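PDB 5HU4: cysteine protease from Listeria monocytogenes, which cleaves the C-terminal sorting signal of surface proteins and, through a thioester intermediate, transfers them onto the cell wall as a class A sortase. Local coordinates for residues E131-K135 with E136-K140; M52-E55 with S56-F59. All coordinates share one frame; numbering follows the deposited sequence.

How the contacts relate
Contact 2 comes first along the chain, in the loop that follows strand 44-48 and precedes strand 70-74; contact 1 comes much later, where strand 119-132 runs out into helix 135-141. Their centres are 26 Å apart and their nearest atoms about 16 Å, so the two do not touch. Both lie at the surface of the sortase beta fold and are linked through its mixed sheet, in which strands 44-48 and 119-132 both flank strand 105-111. Contact 2 forms a turn just after His50, with the side chain of Leu58 about 4 Å from that of His50, whereas contact 1 joins strand 119-132 to helix 135-141, away from the annotated sites.

Contact 1. Residues E131-K135 with E136-K140; sequences EKLTK and ELENK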
loop_
_atom_site.group_PDB
_atom_site.type_symbol
_atom_site.label_atom_id
_atom_site.label_comp_id
_atom_site.label_asym_id
_atom_site.label_seq_id
_atom_site.Cartn_x
_atom_site.Cartn_y
_atom_site.Cartn_z
ATOM N N GLU A 131 -9.160 14.365 -2.380
ATOM C CA GLU A 131 -10.523 14.777 -2.692
ATOM C C GLU A 131 -11.569 13.859 -2.067
ATOM O O GLU A 131 -11.289 12.703 -1.745
ATOM C CB GLU A 131 -10.724 14.841 -4.209
ATOM C CG GLU A 131 -10.070 13.707 -4.980
ATOM C CD GLU A 131 -10.239 13.854 -6.480
ATOM O OE1 GLU A 131 -9.306 13.488 -7.226
ATOM O OE2 GLU A 131 -11.306 14.338 -6.912
ATOM N N LYS A 132 -12.775 14.395 -1.893
ATOM C CA LYS A 132 -13.888 13.654 -1.313
ATOM C C LYS A 132 -14.224 12.434 -2.160
ATOM O O LYS A 132 -14.349 12.536 -3.382
ATOM C CB LYS A 132 -15.117 14.559 -1.182
ATOM C CG LYS A 132 -15.894 14.387 0.113
ATOM C CD LYS A 132 -17.098 15.316 0.161
ATOM C CE LYS A 132 -18.269 14.746 -0.622
ATOM N NZ LYS A 132 -18.994 13.706 0.161
ATOM N N LEU A 133 -14.366 11.280 -1.515
ATOM C CA LEU A 133 -14.721 10.069 -2.241
ATOM C C LEU A 133 -16.192 10.081 -2.633
ATOM O O LEU A 133 -17.073 10.240 -1.789
ATOM C CB LEU A 133 -14.416 8.818 -1.416
ATOM C CG LEU A 133 -14.538 7.530 -2.234
ATOM C CD1 LEU A 133 -13.285 7.304 -3.069
ATOM C CD2 LEU A 133 -14.828 6.327 -1.347
ATOM N N THR A 134 -16.445 9.916 -3.924
ATOM C CA THR A 134 -17.804 9.827 -4.435
ATOM C C THR A 134 -18.069 8.417 -4.936
ATOM O O THR A 134 -17.150 7.596 -4.992
ATOM C CB THR A 134 -18.045 10.833 -5.570
ATOM O OG1 THR A 134 -17.032 10.676 -6.570
ATOM C CG2 THR A 134 -18.000 12.258 -5.039
ATOM N N LYS A 135 -19.318 8.135 -5.293
ATOM C CA LYS A 135 -19.675 6.827 -5.820
ATOM C C LYS A 135 -18.873 6.512 -7.077
ATOM O O LYS A 135 -18.343 5.415 -7.234
ATOM C CB LYS A 135 -21.172 6.763 -6.123
ATOM C CG LYS A 135 -22.013 6.192 -4.989
ATOM C CD LYS A 135 -23.439 6.687 -5.071
ATOM C CE LYS A 135 -23.960 7.061 -3.700
ATOM N NZ LYS A 135 -23.079 8.063 -3.034
ATOM N N GLU A 136 -18.771 7.498 -7.963
ATOM C CA GLU A 136 -18.061 7.340 -9.230
ATOM C C GLU A 136 -16.569 7.057 -9.032
ATOM O O GLU A 136 -16.007 6.194 -9.704
ATOM C CB GLU A 136 -18.258 8.590 -10.100
ATOM C CG GLU A 136 -17.740 9.874 -9.477
ATOM C CD GLU A 136 -18.074 11.106 -10.289
ATOM O OE1 GLU A 136 -18.444 10.960 -11.473
ATOM O OE2 GLU A 136 -17.963 12.226 -9.742
ATOM N N LEU A 137 -15.936 7.774 -8.105
ATOM C CA LEU A 137 -14.511 7.604 -7.842
ATOM C C LEU A 137 -14.242 6.259 -7.182
ATOM O O LEU A 137 -13.274 5.575 -7.515
ATOM C CB LEU A 137 -13.983 8.738 -6.959
ATOM C CG LEU A 137 -13.801 10.105 -7.622
ATOM C CD1 LEU A 137 -13.550 11.183 -6.578
ATOM C CD2 LEU A 137 -12.668 10.062 -8.635
ATOM N N GLU A 138 -15.107 5.891 -6.242
ATOM C CA GLU A 138 -14.993 4.609 -5.557
ATOM C C GLU A 138 -15.100 3.452 -6.542
ATOM O O GLU A 138 -14.299 2.523 -6.503
ATOM C CB GLU A 138 -16.064 4.480 -4.473
ATOM C CG GLU A 138 -16.407 3.045 -4.115
ATOM C CD GLU A 138 -17.218 2.938 -2.842
ATOM O OE1 GLU A 138 -18.390 3.365 -2.845
ATOM O OE2 GLU A 138 -16.685 2.420 -1.840
ATOM N N ASN A 139 -16.088 3.517 -7.429
ATOM C CA ASN A 139 -16.294 2.459 -8.410
ATOM C C ASN A 139 -15.239 2.462 -9.513
ATOM O O ASN A 139 -15.012 1.442 -10.162
ATOM C CB ASN A 139 -17.689 2.573 -9.030
ATOM C CG ASN A 139 -18.730 1.770 -8.274
ATOM O OD1 ASN A 139 -19.424 2.295 -7.403
ATOM N ND2 ASN A 139 -18.844 0.488 -8.603
ATOM N N LYS A 140 -14.591 3.603 -9.724
ATOM C CA LYS A 140 -13.575 3.704 -10.765
ATOM C C LYS A 140 -12.237 3.145 -10.299
ATOM O O LYS A 140 -11.615 2.341 -10.993
ATOM C CB LYS A 140 -13.398 5.155 -11.216
ATOM C CG LYS A 140 -12.741 5.288 -12.582
ATOM C CD LYS A 140 -12.088 6.647 -12.772
ATOM C CE LYS A 140 -11.530 6.785 -14.179
ATOM N NZ LYS A 140 -10.843 5.541 -14.627
#
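Thr134 and Leu137 meet where strand 119-132 gives way to helix 135-141, and their packing is the tight part of this contact. Thr134 occupies the N-cap position. A chi1 of 53° turns its OG1 toward the first helical turn, where it accepts a weak capping bond from Leu137 N at 3.5 Å. The same oxygen lies 3.4 Å from Leu137 CG and 3.1 Å from Glu136 CG, so carbon as well as the amide packs against it, and the Glu136 side chain runs alongside that of Thr134. The first i to i+4 bond of the helix runs from Glu138 N to Thr134 O at 2.9 Å and is nearly straight (N-H...O 163°); Asn139 N donates to Lys135 O in the same pattern. On the flank turned toward the sheet, Leu133 CD2 rests against Glu138 CB at 3.8 Å, while Leu137 CD1 approaches Lys132 O at 3.6 Å. Leu133 and Leu137 both also touch Leu79 of strand 78-91, which joins the helix start to the sheet. The other side is looser: the exposed side chain of Lys135 projects outward, and its NZ remains 6.6 Å from Glu138 OE1, too far for an ion pair. Backbone bonds and leucine packing therefore hold this junction, with the threonine hydroxyl contributing a weak cap and without an ion pair between Lys135 and Glu138.

Contact 2. Residues M52-E55 with S56-F59; sequences MRDE and SMLF
Asp54 and Ser56 are joined by a short hydrogen bond: Ser56 OG donates to Asp54 OD1 at 2.7 Å, reaching the carboxylate from above its plane, 42° out of it. Ser56 N adds a weak bond to the same oxygen. The aspartate is directed there by its chi1 of -176°, which sets CG opposite its own backbone N. Its other oxygen, OD2, lies 3.2 Å from Met57 CG, and the Asp54 and Met57 side chains cross at about a right angle. On the backbone, Met57 N donates to Asp54 O at 3.0 Å and closes a type I beta turn from Asp54 to Met57. A water reinforces it, accepting from Met52 N at 2.7 Å and lying within hydrogen-bonding distance of both Asp54 O and Met57 O. Along the apolar flank, Met52 SD meets Met57 CE at 3.6 Å and Leu58 CD1 at 4.1 Å. Farther out, Arg53 NH1 makes a salt bridge to Glu55 OE2 at 3.1 Å, with the glutamate carboxylate at the edge of the guanidinium, while Glu55 OE1 is hydrogen-bonded to His51 NE2. Leu58 also packs on His50, the proton donor/acceptor of the active site. These contacts are consistent with a turn just after His50 that is fixed by carboxylate-to-hydroxyl, water-mediated and sulfur-to-carbon interactions, without any regular secondary structure.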
loop_
_atom_site.group_PDB
_atom_site.type_symbol
_atom_site.label_atom_id
_atom_site.label_comp_id
_atom_site.label_asym_id
_atom_site.label_seq_id
_atom_site.Cartn_x
_atom_site.Cartn_y
_atom_site.Cartn_z
ATOM N N MET A 52 2.884 -13.751 -2.291
ATOM C CA MET A 52 2.569 -15.170 -2.394
ATOM C C MET A 52 3.153 -15.776 -3.664
ATOM O O MET A 52 3.602 -15.053 -4.552
ATOM C CB MET A 52 1.054 -15.383 -2.355
ATOM C CG MET A 52 0.401 -14.906 -1.069
ATOM S SD MET A 52 -1.352 -15.309 -0.993
ATOM C CE MET A 52 -1.284 -17.096 -0.891
ATOM N N ARG A 53 3.151 -17.105 -3.739
ATOM C CA ARG A 53 3.647 -17.804 -4.921
ATOM C C ARG A 53 2.831 -17.393 -6.140
ATOM O O ARG A 53 3.374 -17.191 -7.227
ATOM C CB ARG A 53 3.595 -19.319 -4.726
ATOM C CG ARG A 53 4.280 -20.097 -5.837
ATOM C CD ARG A 53 5.751 -19.724 -5.927
ATOM N NE ARG A 53 6.329 -20.065 -7.224
ATOM C CZ ARG A 53 6.399 -19.226 -8.253
ATOM N NH1 ARG A 53 5.930 -17.989 -8.138
ATOM N NH2 ARG A 53 6.941 -19.621 -9.397
ATOM N N ASP A 54 1.522 -17.270 -5.948
ATOM C CA ASP A 54 0.660 -16.677 -6.956
ATOM C C ASP A 54 0.975 -15.187 -7.018
ATOM O O ASP A 54 0.543 -14.415 -6.161
ATOM C CB ASP A 54 -0.815 -16.924 -6.629
ATOM C CG ASP A 54 -1.755 -16.398 -7.701
ATOM O OD1 ASP A 54 -1.270 -15.937 -8.756
ATOM O OD2 ASP A 54 -2.985 -16.454 -7.491
ATOM N N GLU A 55 1.733 -14.794 -8.036
ATOM C CA GLU A 55 2.261 -13.436 -8.142
ATOM C C GLU A 55 1.177 -12.371 -8.297
ATOM O O GLU A 55 1.456 -11.178 -8.188
ATOM C CB GLU A 55 3.235 -13.346 -9.320
ATOM C CG GLU A 55 4.357 -14.372 -9.279
ATOM C CD GLU A 55 5.289 -14.171 -8.100
ATOM O OE1 GLU A 55 5.901 -13.088 -8.002
ATOM O OE2 GLU A 55 5.408 -15.098 -7.269
ATOM N N SER A 56 -0.054 -12.802 -8.549
ATOM C CA SER A 56 -1.163 -11.875 -8.751
ATOM C C SER A 56 -1.846 -11.500 -7.438
ATOM O O SER A 56 -2.677 -10.593 -7.398
ATOM C CB SER A 56 -2.190 -12.477 -9.713
ATOM O OG SER A 56 -2.717 -13.691 -9.201
ATOM N N MET A 57 -1.485 -12.196 -6.365
ATOM C CA MET A 57 -2.137 -12.005 -5.073
ATOM C C MET A 57 -1.507 -10.892 -4.242
ATOM O O MET A 57 -0.290 -10.701 -4.261
ATOM C CB MET A 57 -2.113 -13.309 -4.273
ATOM C CG MET A 57 -2.772 -14.478 -4.976
ATOM S SD MET A 57 -4.526 -14.638 -4.599
ATOM C CE MET A 57 -4.457 -15.099 -2.871
ATOM N N LEU A 58 -2.357 -10.169 -3.516
ATOM C CA LEU A 58 -1.933 -9.171 -2.533
ATOM C C LEU A 58 -0.947 -8.142 -3.091
ATOM O O LEU A 58 -1.273 -7.404 -4.019
ATOM C CB LEU A 58 -1.335 -9.871 -1.310
ATOM C CG LEU A 58 -2.288 -10.845 -0.610
ATOM C CD1 LEU A 58 -1.599 -11.561 0.542
ATOM C CD2 LEU A 58 -3.538 -10.122 -0.126
ATOM N N PHE A 59 0.255 -8.091 -2.519
ATOM C CA PHE A 59 1.252 -7.107 -2.940
ATOM C C PHE A 59 2.314 -7.693 -3.862
ATOM O O PHE A 59 3.330 -7.057 -4.128
ATOM C CB PHE A 59 1.929 -6.474 -1.725
ATOM C CG PHE A 59 1.299 -5.185 -1.288
ATOM C CD1 PHE A 59 0.133 -4.734 -1.886
ATOM C CD2 PHE A 59 1.877 -4.415 -0.293
ATOM C CE1 PHE A 59 -0.449 -3.548 -1.489
ATOM C CE2 PHE A 59 1.300 -3.229 0.108
ATOM C CZ PHE A 59 0.135 -2.793 -0.491
HETATM O O HOH W 1 1.874 -12.463 -4.468
#